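Local coordinates for ICChI, a glycosylated chitinase (PDB 6IDN), which has chitinase and lysozyme activity and, as a plant glycoside hydrolase of family 18, probably cleaves beta-1,4 linkages between N-acetylglucosamine units, at residues K73-L78 and Y153-P158; Y25-I30 and F176-V181; G217-A220 and A224-G227. One frame throughout, in Å; residues are numbered along the deposited sequence.

Contact 1: residues K73-L78 and Y153-P158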
ATOM      1  N   LYS A  73       6.556   7.514   6.515  1.00 22.08           N
ATOM      2  CA  LYS A  73       6.148   6.207   7.015  1.00 20.62           C
ATOM      3  C   LYS A  73       6.483   5.142   5.985  1.00 19.44           C
ATOM      4  O   LYS A  73       6.417   5.387   4.774  1.00 22.68           O
ATOM      5  CB  LYS A  73       4.647   6.157   7.321  1.00 21.64           C
ATOM      6  CG  LYS A  73       4.197   7.202   8.330  1.00 27.89           C
ATOM      7  CD  LYS A  73       2.709   7.099   8.583  1.00 29.90           C
ATOM      8  CE  LYS A  73       2.245   8.071   9.674  1.00 39.46           C
ATOM      9  NZ  LYS A  73       2.346   9.511   9.318  1.00 33.95           N
ATOM     10  N   VAL A  74       6.847   3.962   6.469  1.00 20.09           N
ATOM     11  CA  VAL A  74       7.266   2.861   5.609  1.00 19.42           C
ATOM     12  C   VAL A  74       6.435   1.640   5.974  1.00 17.38           C
ATOM     13  O   VAL A  74       6.477   1.184   7.122  1.00 16.42           O
ATOM     14  CB  VAL A  74       8.772   2.565   5.745  1.00 22.29           C
ATOM     15  CG1 VAL A  74       9.203   1.525   4.727  1.00 22.74           C
ATOM     16  CG2 VAL A  74       9.591   3.844   5.578  1.00 22.93           C
ATOM     17  N   PHE A  75       5.657   1.127   5.011  1.00 18.47           N
ATOM     18  CA  PHE A  75       4.824  -0.046   5.226  1.00 17.61           C
ATOM     19  C   PHE A  75       5.356  -1.238   4.436  1.00 16.21           C
ATOM     20  O   PHE A  75       5.960  -1.071   3.373  1.00 19.98           O
ATOM     21  CB  PHE A  75       3.366   0.214   4.794  1.00 16.78           C
ATOM     22  CG  PHE A  75       2.697   1.377   5.489  1.00 19.27           C
ATOM     23  CD1 PHE A  75       3.140   1.845   6.730  1.00 20.39           C
ATOM     24  CD2 PHE A  75       1.615   2.000   4.896  1.00 19.34           C
ATOM     25  CE1 PHE A  75       2.497   2.926   7.351  1.00 18.21           C
ATOM     26  CE2 PHE A  75       0.967   3.073   5.502  1.00 19.41           C
ATOM     27  CZ  PHE A  75       1.421   3.546   6.733  1.00 19.18           C
ATOM     28  N   LEU A  76       5.071  -2.444   4.936  1.00 16.50           N
ATOM     29  CA  LEU A  76       5.228  -3.664   4.146  1.00 15.77           C
ATOM     30  C   LEU A  76       3.903  -4.000   3.472  1.00 15.60           C
ATOM     31  O   LEU A  76       2.864  -4.063   4.140  1.00 17.33           O
ATOM     32  CB  LEU A  76       5.656  -4.840   5.026  1.00 16.80           C
ATOM     33  CG  LEU A  76       5.671  -6.187   4.285  1.00 19.40           C
ATOM     34  CD1 LEU A  76       6.826  -6.241   3.289  1.00 22.22           C
ATOM     35  CD2 LEU A  76       5.774  -7.355   5.246  1.00 20.39           C
ATOM     36  N   SER A  77       3.937  -4.229   2.160  0.64 15.32           N
ATOM     37  CA  SER A  77       2.731  -4.528   1.395  0.64 16.42           C
ATOM     38  C   SER A  77       2.588  -6.033   1.200  0.64 17.44           C
ATOM     39  O   SER A  77       3.475  -6.678   0.631  0.64 18.59           O
ATOM     40  CB  SER A  77       2.736  -3.821   0.042  0.64 16.42           C
ATOM     41  OG  SER A  77       1.480  -3.963  -0.608  0.64 15.74           O
ATOM     42  N   LEU A  78       1.446  -6.575   1.635  1.00 14.87           N
ATOM     43  CA  LEU A  78       1.094  -7.974   1.422  1.00 16.22           C
ATOM     44  C   LEU A  78       0.474  -8.183   0.052  1.00 20.76           C
ATOM     45  O   LEU A  78      -0.452  -7.464  -0.337  1.00 18.28           O
ATOM     46  CB  LEU A  78       0.081  -8.451   2.461  1.00 15.97           C
ATOM     47  CG  LEU A  78       0.354  -8.161   3.929  1.00 14.70           C
ATOM     48  CD1 LEU A  78      -0.827  -8.651   4.759  1.00 18.20           C
ATOM     49  CD2 LEU A  78       1.663  -8.801   4.411  1.00 20.25           C
ATOM     50  N   TYR A 153       0.175   1.014  11.663  1.00 17.22           N
ATOM     51  CA  TYR A 153      -0.795   1.517  10.697  1.00 16.19           C
ATOM     52  C   TYR A 153      -1.286   0.399   9.794  1.00 16.64           C
ATOM     53  O   TYR A 153      -0.532  -0.503   9.425  1.00 16.55           O
ATOM     54  CB  TYR A 153      -0.186   2.629   9.849  1.00 14.60           C
ATOM     55  CG  TYR A 153       0.164   3.819  10.686  1.00 19.39           C
ATOM     56  CD1 TYR A 153      -0.794   4.756  11.045  1.00 19.98           C
ATOM     57  CD2 TYR A 153       1.445   3.971  11.162  1.00 18.47           C
ATOM     58  CE1 TYR A 153      -0.467   5.834  11.839  1.00 30.38           C
ATOM     59  CE2 TYR A 153       1.786   5.032  11.956  1.00 23.58           C
ATOM     60  CZ  TYR A 153       0.828   5.964  12.289  1.00 28.81           C
ATOM     61  OH  TYR A 153       1.184   7.024  13.086  1.00 32.45           O
ATOM     62  N   LEU A 154      -2.567   0.451   9.443  1.00 14.05           N
ATOM     63  CA  LEU A 154      -3.159  -0.522   8.539  1.00 13.97           C
ATOM     64  C   LEU A 154      -3.621   0.212   7.294  1.00 14.71           C
ATOM     65  O   LEU A 154      -4.331   1.215   7.391  1.00 13.64           O
ATOM     66  CB  LEU A 154      -4.324  -1.246   9.212  1.00 13.94           C
ATOM     67  CG  LEU A 154      -3.970  -2.025  10.474  1.00 15.52           C
ATOM     68  CD1 LEU A 154      -5.220  -2.576  11.171  1.00 15.47           C
ATOM     69  CD2 LEU A 154      -3.018  -3.151  10.123  1.00 21.80           C
ATOM     70  N   ALA A 155      -3.203  -0.273   6.129  1.00 13.78           N
ATOM     71  CA  ALA A 155      -3.573   0.338   4.864  1.00 13.48           C
ATOM     72  C   ALA A 155      -4.132  -0.744   3.955  1.00 14.26           C
ATOM     73  O   ALA A 155      -3.737  -1.907   4.046  1.00 13.46           O
ATOM     74  CB  ALA A 155      -2.364   1.041   4.202  1.00 14.81           C
ATOM     75  N   ALA A 156      -5.070  -0.355   3.083  1.00 14.45           N
ATOM     76  CA  ALA A 156      -5.666  -1.284   2.121  1.00 12.66           C
ATOM     77  C   ALA A 156      -5.646  -0.684   0.727  1.00 10.82           C
ATOM     78  O   ALA A 156      -5.826   0.525   0.563  1.00 13.04           O
ATOM     79  CB  ALA A 156      -7.123  -1.630   2.485  1.00 15.58           C
ATOM     80  N   ALA A 157      -5.522  -1.555  -0.285  1.00 13.70           N
ATOM     81  CA  ALA A 157      -5.412  -1.140  -1.684  1.00 13.55           C
ATOM     82  C   ALA A 157      -6.452  -1.847  -2.550  1.00 18.12           C
ATOM     83  O   ALA A 157      -6.110  -2.635  -3.443  1.00 16.64           O
ATOM     84  CB  ALA A 157      -3.996  -1.407  -2.215  1.00 14.23           C
ATOM     85  N   PRO A 158      -7.733  -1.566  -2.332  1.00 15.34           N
ATOM     86  CA  PRO A 158      -8.765  -2.174  -3.180  1.00 13.12           C
ATOM     87  C   PRO A 158      -8.764  -1.564  -4.573  1.00 15.48           C
ATOM     88  O   PRO A 158      -8.294  -0.454  -4.799  1.00 17.31           O
ATOM     89  CB  PRO A 158     -10.066  -1.837  -2.447  1.00 13.74           C
ATOM     90  CG  PRO A 158      -9.778  -0.468  -1.830  1.00 13.63           C
ATOM     91  CD  PRO A 158      -8.299  -0.563  -1.407  1.00 13.32           C
TER
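Lys73 and Phe75 meet Tyr153 and Ala155 in an apolar contact inside the TIM barrel, near the N-terminal end of its parallel strands. The two segments lie on strands 73-80 and 153-156, which are not direct neighbours: strand 121-126 runs between them in the sheet. Their short axes therefore stay 8.7 Å apart at an angle of 53°, and side chains directed into the barrel have to bridge the gap. Lys73 does so with its aliphatic chain. Its CG lies beside the backbone N (chi1 -58°) and the next two torsions are extended, which brings CE over one face of the Tyr153 ring. There it makes a CH-pi contact, 4.1 Å from the ring centroid and 28° off the normal. The bend at chi4 then carries NZ beyond CE and farther from the phenol. The two side chains cross at about a right angle, and CE lies nearer the hydroxyl half of the ring, 3.6 Å from Tyr153 CZ. Deeper in, Phe75 reaches from its strand toward strand 153-156. Phe75 CE1 and CZ lie against Tyr153 CB, obliquely to the phenylalanine ring, while its other flank approaches the methyl of Ala155, Phe75 CE2 to Ala155 CB being 4.1 Å. Phe75 also touches Ile27 and Asn29 on strand 27-36, so it joins three strands of the barrel. Strand 121-126 carries acidic residues of the DxxDxDxE signature of family 18; Asp123, on this strand, touches Ala155. Phe75 and Ala155 are buried, whereas Lys73 and Tyr153 remain partly exposed at the barrel's rim. The tightest point of the inner packing is Phe75 CZ against Tyr153 CB, at 3.6 Å.

Contact 2: residues Y25-I30 and F176-V181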
ATOM      1  N   TYR A  25       7.457  11.959  -1.388  1.00 25.02           N
ATOM      2  CA  TYR A  25       6.614  10.916  -0.811  1.00 20.33           C
ATOM      3  C   TYR A  25       6.552  11.030   0.703  1.00 24.36           C
ATOM      4  O   TYR A  25       7.563  11.288   1.372  1.00 25.66           O
ATOM      5  CB  TYR A  25       7.116   9.526  -1.194  1.00 19.85           C
ATOM      6  CG  TYR A  25       7.500   9.410  -2.646  1.00 20.53           C
ATOM      7  CD1 TYR A  25       6.578   9.675  -3.650  1.00 24.13           C
ATOM      8  CD2 TYR A  25       8.801   9.062  -3.024  1.00 22.19           C
ATOM      9  CE1 TYR A  25       6.921   9.569  -4.982  1.00 20.99           C
ATOM     10  CE2 TYR A  25       9.146   8.950  -4.358  1.00 23.56           C
ATOM     11  CZ  TYR A  25       8.211   9.209  -5.333  1.00 23.45           C
ATOM     12  OH  TYR A  25       8.546   9.103  -6.661  1.00 24.74           O
ATOM     13  N   ASP A  26       5.350  10.852   1.227  1.00 21.16           N
ATOM     14  CA  ASP A  26       5.118  10.803   2.658  1.00 21.16           C
ATOM     15  C   ASP A  26       4.983   9.390   3.190  1.00 20.31           C
ATOM     16  O   ASP A  26       5.140   9.197   4.397  1.00 18.56           O
ATOM     17  CB  ASP A  26       3.844  11.580   2.994  1.00 21.75           C
ATOM     18  CG  ASP A  26       3.889  12.990   2.474  1.00 21.09           C
ATOM     19  OD1 ASP A  26       4.467  13.865   3.178  1.00 26.58           O
ATOM     20  OD2 ASP A  26       3.398  13.227   1.346  1.00 22.81           O
ATOM     21  N   ILE A  27       4.682   8.423   2.318  1.00 20.14           N
ATOM     22  CA  ILE A  27       4.501   7.011   2.666  1.00 18.06           C
ATOM     23  C   ILE A  27       5.127   6.161   1.569  1.00 18.50           C
ATOM     24  O   ILE A  27       4.928   6.432   0.381  1.00 17.97           O
ATOM     25  CB  ILE A  27       3.010   6.643   2.815  1.00 18.64           C
ATOM     26  CG1 ILE A  27       2.369   7.527   3.885  1.00 20.15           C
ATOM     27  CG2 ILE A  27       2.864   5.192   3.177  1.00 20.15           C
ATOM     28  CD1 ILE A  27       0.867   7.474   3.895  1.00 18.98           C
ATOM     29  N   ILE A  28       5.890   5.141   1.960  1.00 20.21           N
ATOM     30  CA  ILE A  28       6.457   4.176   1.019  1.00 20.73           C
ATOM     31  C   ILE A  28       5.863   2.820   1.338  1.00 15.77           C
ATOM     32  O   ILE A  28       6.012   2.328   2.460  1.00 18.07           O
ATOM     33  CB  ILE A  28       7.991   4.084   1.106  1.00 22.91           C
ATOM     34  CG1 ILE A  28       8.639   5.467   1.177  1.00 25.03           C
ATOM     35  CG2 ILE A  28       8.552   3.261  -0.071  1.00 22.69           C
ATOM     36  CD1 ILE A  28       8.554   6.236  -0.095  1.00 30.62           C
ATOM     37  N   ASN A  29       5.223   2.199   0.350  1.00 16.57           N
ATOM     38  CA  ASN A  29       4.773   0.813   0.481  1.00 16.95           C
ATOM     39  C   ASN A  29       5.814  -0.092  -0.162  1.00 17.76           C
ATOM     40  O   ASN A  29       5.999  -0.056  -1.382  1.00 17.98           O
ATOM     41  CB  ASN A  29       3.419   0.599  -0.187  1.00 19.03           C
ATOM     42  CG  ASN A  29       2.326   1.397   0.451  1.00 16.28           C
ATOM     43  OD1 ASN A  29       2.238   1.475   1.675  1.00 19.34           O
ATOM     44  ND2 ASN A  29       1.459   1.982  -0.381  1.00 18.03           N
ATOM     45  N   ILE A  30       6.465  -0.928   0.642  1.00 17.57           N
ATOM     46  CA  ILE A  30       7.462  -1.870   0.135  1.00 19.19           C
ATOM     47  C   ILE A  30       6.730  -3.157  -0.239  1.00 18.53           C
ATOM     48  O   ILE A  30       6.207  -3.860   0.630  1.00 18.68           O
ATOM     49  CB  ILE A  30       8.566  -2.142   1.168  1.00 18.19           C
ATOM     50  CG1 ILE A  30       9.344  -0.862   1.514  1.00 23.39           C
ATOM     51  CG2 ILE A  30       9.508  -3.256   0.676  1.00 21.29           C
ATOM     52  CD1 ILE A  30      10.481  -1.084   2.527  1.00 23.07           C
ATOM     53  N   PHE A 176      -8.955   0.494   9.301  1.00 13.52           N
ATOM     54  CA  PHE A 176      -7.859   0.889   8.418  1.00 14.06           C
ATOM     55  C   PHE A 176      -7.573   2.382   8.512  1.00 13.72           C
ATOM     56  O   PHE A 176      -8.483   3.216   8.440  1.00 16.93           O
ATOM     57  CB  PHE A 176      -8.144   0.451   6.977  1.00 14.49           C
ATOM     58  CG  PHE A 176      -7.780  -0.973   6.747  1.00 12.62           C
ATOM     59  CD1 PHE A 176      -8.605  -1.976   7.209  1.00 12.85           C
ATOM     60  CD2 PHE A 176      -6.556  -1.316   6.208  1.00 11.55           C
ATOM     61  CE1 PHE A 176      -8.255  -3.314   7.066  1.00 12.20           C
ATOM     62  CE2 PHE A 176      -6.193  -2.649   6.055  1.00 16.25           C
ATOM     63  CZ  PHE A 176      -7.047  -3.654   6.486  1.00 13.91           C
ATOM     64  N   ASP A 177      -6.295   2.705   8.712  1.00 13.79           N
ATOM     65  CA  ASP A 177      -5.836   4.088   8.766  1.00 13.69           C
ATOM     66  C   ASP A 177      -5.803   4.716   7.387  1.00 16.14           C
ATOM     67  O   ASP A 177      -6.067   5.909   7.246  1.00 16.29           O
ATOM     68  CB  ASP A 177      -4.448   4.131   9.395  1.00 17.60           C
ATOM     69  CG  ASP A 177      -4.453   3.543  10.774  1.00 20.46           C
ATOM     70  OD1 ASP A 177      -4.886   4.265  11.701  1.00 23.07           O
ATOM     71  OD2 ASP A 177      -4.092   2.355  10.949  1.00 19.23           O
ATOM     72  N   TYR A 178      -5.496   3.924   6.367  1.00 13.41           N
ATOM     73  CA  TYR A 178      -5.358   4.401   5.000  1.00 12.02           C
ATOM     74  C   TYR A 178      -6.073   3.435   4.082  1.00 14.22           C
ATOM     75  O   TYR A 178      -5.960   2.224   4.256  1.00 15.05           O
ATOM     76  CB  TYR A 178      -3.868   4.481   4.562  1.00 15.21           C
ATOM     77  CG  TYR A 178      -3.003   5.377   5.422  1.00 17.06           C
ATOM     78  CD1 TYR A 178      -2.355   4.858   6.534  1.00 18.39           C
ATOM     79  CD2 TYR A 178      -2.851   6.717   5.131  1.00 20.97           C
ATOM     80  CE1 TYR A 178      -1.600   5.644   7.331  1.00 21.40           C
ATOM     81  CE2 TYR A 178      -2.062   7.524   5.939  1.00 20.58           C
ATOM     82  CZ  TYR A 178      -1.452   6.967   7.043  1.00 21.01           C
ATOM     83  OH  TYR A 178      -0.656   7.716   7.876  1.00 27.56           O
ATOM     84  N   VAL A 179      -6.778   3.961   3.092  1.00 14.99           N
ATOM     85  CA  VAL A 179      -7.309   3.125   2.004  1.00 12.38           C
ATOM     86  C   VAL A 179      -7.002   3.901   0.727  1.00 14.94           C
ATOM     87  O   VAL A 179      -7.460   5.035   0.568  1.00 14.82           O
ATOM     88  CB  VAL A 179      -8.818   2.836   2.118  1.00 14.82           C
ATOM     89  CG1 VAL A 179      -9.276   2.099   0.853  1.00 15.94           C
ATOM     90  CG2 VAL A 179      -9.092   1.984   3.367  1.00 12.37           C
ATOM     91  N   TRP A 180      -6.176   3.333  -0.160  1.00 13.24           N
ATOM     92  CA  TRP A 180      -5.905   3.929  -1.468  1.00 14.03           C
ATOM     93  C   TRP A 180      -6.644   3.113  -2.504  1.00 14.00           C
ATOM     94  O   TRP A 180      -6.298   1.959  -2.752  1.00 15.03           O
ATOM     95  CB  TRP A 180      -4.406   3.995  -1.777  1.00 13.79           C
ATOM     96  CG  TRP A 180      -3.538   2.998  -1.069  1.00 17.63           C
ATOM     97  CD1 TRP A 180      -3.404   1.671  -1.356  1.00 19.54           C
ATOM     98  CD2 TRP A 180      -2.638   3.271  -0.003  1.00 21.85           C
ATOM     99  NE1 TRP A 180      -2.490   1.090  -0.513  1.00 26.61           N
ATOM    100  CE2 TRP A 180      -1.987   2.055   0.308  1.00 16.87           C
ATOM    101  CE3 TRP A 180      -2.294   4.432   0.705  1.00 24.16           C
ATOM    102  CZ2 TRP A 180      -1.062   1.952   1.316  1.00 37.00           C
ATOM    103  CZ3 TRP A 180      -1.331   4.321   1.732  1.00 25.18           C
ATOM    104  CH2 TRP A 180      -0.744   3.083   2.009  1.00 21.84           C
ATOM    105  N   VAL A 181      -7.663   3.709  -3.103  1.00 13.80           N
ATOM    106  CA  VAL A 181      -8.515   3.027  -4.070  1.00 12.07           C
ATOM    107  C   VAL A 181      -7.860   3.107  -5.439  1.00 19.95           C
ATOM    108  O   VAL A 181      -7.526   4.200  -5.914  1.00 16.50           O
ATOM    109  CB  VAL A 181      -9.920   3.641  -4.092  1.00 14.54           C
ATOM    110  CG1 VAL A 181     -10.799   2.849  -5.037  1.00 14.90           C
ATOM    111  CG2 VAL A 181     -10.511   3.674  -2.684  1.00 14.34           C
TER
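Asn29 and Ile27 reach across the centre of the TIM barrel to Trp180 and Tyr178: strands 27-36 and 178-182 are diametrically placed, with three barrel strands between them on either side, and their short axes are 12.0 Å apart. Asn29 starts from a CB that is still too far from the indole to touch it. With chi1 at -63°, CG lies beside the backbone N and advances to 3.5 Å from Trp180 CZ2. The amide then meets the CZ2–CH2 rim of the indole with both of its ends. ND2 stands 2.9 Å above the ring plane, displaced toward the rim, and its nearest atom is Trp180 CZ2 at 3.0 Å. OD1 lies lower and beyond the rim, 3.4 Å from Trp180 CH2. Amide and indole are inclined by 54°, so this is not a flat stack. On the indole's pyrrole side, Trp180 NE1 makes a weak hydrogen bond to Asp123 OD1. Ile27 supplies the apolar half of the contact. Its CG2 lies 4.3 Å from Trp180 CH2, and its CD1 meets the Tyr178 ring from the opposite direction, obliquely. Ala155 touches both aromatic residues, adding to this buried layer of the barrel interior. Ile27 CD1 comes within 3.6 Å of Tyr178 CE2.

Contact 3: residues G217-A220 and A224-G227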
ATOM      1  N   GLY A 217      -5.793   6.310  -5.807  1.00 12.66           N
ATOM      2  CA  GLY A 217      -4.658   5.554  -6.331  1.00 14.02           C
ATOM      3  C   GLY A 217      -4.595   5.637  -7.844  1.00 15.31           C
ATOM      4  O   GLY A 217      -5.592   5.396  -8.527  1.00 15.86           O
ATOM      5  N   LEU A 218      -3.412   5.930  -8.367  1.00 14.00           N
ATOM      6  CA  LEU A 218      -3.248   6.206  -9.784  1.00 14.07           C
ATOM      7  C   LEU A 218      -1.969   5.581 -10.306  1.00 17.28           C
ATOM      8  O   LEU A 218      -1.002   5.410  -9.556  1.00 16.97           O
ATOM      9  CB  LEU A 218      -3.182   7.713 -10.049  1.00 14.31           C
ATOM     10  CG  LEU A 218      -4.458   8.481  -9.780  1.00 16.00           C
ATOM     11  CD1 LEU A 218      -4.145   9.967  -9.930  1.00 17.55           C
ATOM     12  CD2 LEU A 218      -5.544   8.080 -10.754  1.00 15.23           C
ATOM     13  N   PRO A 219      -1.902   5.302 -11.604  1.00 14.65           N
ATOM     14  CA  PRO A 219      -0.616   4.944 -12.206  1.00 16.62           C
ATOM     15  C   PRO A 219       0.223   6.188 -12.456  1.00 15.66           C
ATOM     16  O   PRO A 219      -0.295   7.251 -12.810  1.00 18.72           O
ATOM     17  CB  PRO A 219      -1.011   4.254 -13.521  1.00 21.57           C
ATOM     18  CG  PRO A 219      -2.484   4.575 -13.747  1.00 17.54           C
ATOM     19  CD  PRO A 219      -3.008   5.354 -12.573  1.00 16.21           C
ATOM     20  N   ALA A 220       1.532   6.066 -12.226  1.00 16.40           N
ATOM     21  CA  ALA A 220       2.405   7.227 -12.394  1.00 19.85           C
ATOM     22  C   ALA A 220       2.712   7.538 -13.852  1.00 18.99           C
ATOM     23  O   ALA A 220       3.212   8.630 -14.144  1.00 21.59           O
ATOM     24  CB  ALA A 220       3.727   7.024 -11.646  1.00 22.09           C
ATOM     25  N   ALA A 224       2.654   2.167 -16.461  1.00 22.47           N
ATOM     26  CA  ALA A 224       2.405   1.535 -15.170  1.00 21.72           C
ATOM     27  C   ALA A 224       1.072   0.801 -15.124  1.00 23.52           C
ATOM     28  O   ALA A 224       0.881  -0.049 -14.252  1.00 24.54           O
ATOM     29  CB  ALA A 224       2.446   2.578 -14.056  1.00 21.21           C
ATOM     30  N   ALA A 225       0.136   1.124 -16.008  1.00 25.45           N
ATOM     31  CA  ALA A 225      -1.178   0.479 -16.022  1.00 19.62           C
ATOM     32  C   ALA A 225      -1.620   0.361 -17.468  1.00 21.95           C
ATOM     33  O   ALA A 225      -2.395   1.190 -17.974  1.00 25.05           O
ATOM     34  CB  ALA A 225      -2.199   1.259 -15.188  1.00 18.42           C
ATOM     35  N   PRO A 226      -1.143  -0.665 -18.169  1.00 22.61           N
ATOM     36  CA  PRO A 226      -1.572  -0.862 -19.561  1.00 27.03           C
ATOM     37  C   PRO A 226      -3.074  -1.006 -19.714  1.00 29.51           C
ATOM     38  O   PRO A 226      -3.604  -0.700 -20.789  1.00 33.58           O
ATOM     39  CB  PRO A 226      -0.841  -2.146 -19.973  1.00 29.64           C
ATOM     40  CG  PRO A 226       0.357  -2.206 -19.067  1.00 34.16           C
ATOM     41  CD  PRO A 226      -0.092  -1.621 -17.760  1.00 25.32           C
ATOM     42  N   GLY A 227      -3.778  -1.447 -18.675  1.00 26.63           N
ATOM     43  CA  GLY A 227      -5.219  -1.556 -18.717  1.00 23.24           C
ATOM     44  C   GLY A 227      -5.982  -0.257 -18.558  1.00 23.99           C
ATOM     45  O   GLY A 227      -7.216  -0.264 -18.566  1.00 26.82           O
TER
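Pro219 turns its ring toward two successive methyl groups, those of Ala224 and Ala225, where the chain folds back just after strand 213-219. Only three residues separate the two segments, and Pro219 and Ala224 bring their CA atoms to 5.4 Å. The loop begins at the C-terminal end of a barrel strand, the end at which TIM-barrel enzymes place their active sites, and leads on to helix 233-244. The Ala225 methyl lies beside the CB–CG bond of the pyrrolidine, 3.6 Å from Pro219 CG and equally near Pro219 CB. The Ala224 methyl approaches from another direction and is 3.9 Å from Pro219 CB, so that one ring carbon is touched by both alanines. Their CB atoms are about 5.0 Å apart: the backbone passes from a 3-10 turn at Ala224 to phi -145°, psi 82° at Ala225, and both methyls face the proline. Ala224 CB also lies near the backbone N of Ala220. Outside the pair, Tyr184 packs on Pro219, Tyr260 on Ala224 and Asn185 on Ala225, and Asn185 OD1 accepts a weak hydrogen bond from Gly227 N. Between the segments the contact consists of van der Waals packing of small aliphatic groups, with no charge or hydrogen bond, so what passes between them is nonpolar and depends on close fit, not on bond direction.

Overall arrangement
Contacts 1 and 2 occupy the barrel interior, their centres 5 Å apart, and contact 1 is nested along the chain inside the loop that contact 2 closes. Contact 1 joins strands 73-80 and 153-156, contact 2 strands 27-36 and 178-182; 73-80 neighbours 27-36, and 153-156 neighbours 178-182. Probable backbone hydrogen bonds link them, Phe75 O with Ile30 N and Ser77 N with Ile30 O. Contact 1 runs out to a partly exposed edge, whereas the touching residues of contact 2 are all buried and include a polar amide. Contact 3, farther from the barrel centre, is a small aliphatic loop turn, buried where it touches although the loop runs on to the surface. Val181 O and Gly217 N, probably hydrogen-bonded, connect it to contact 2.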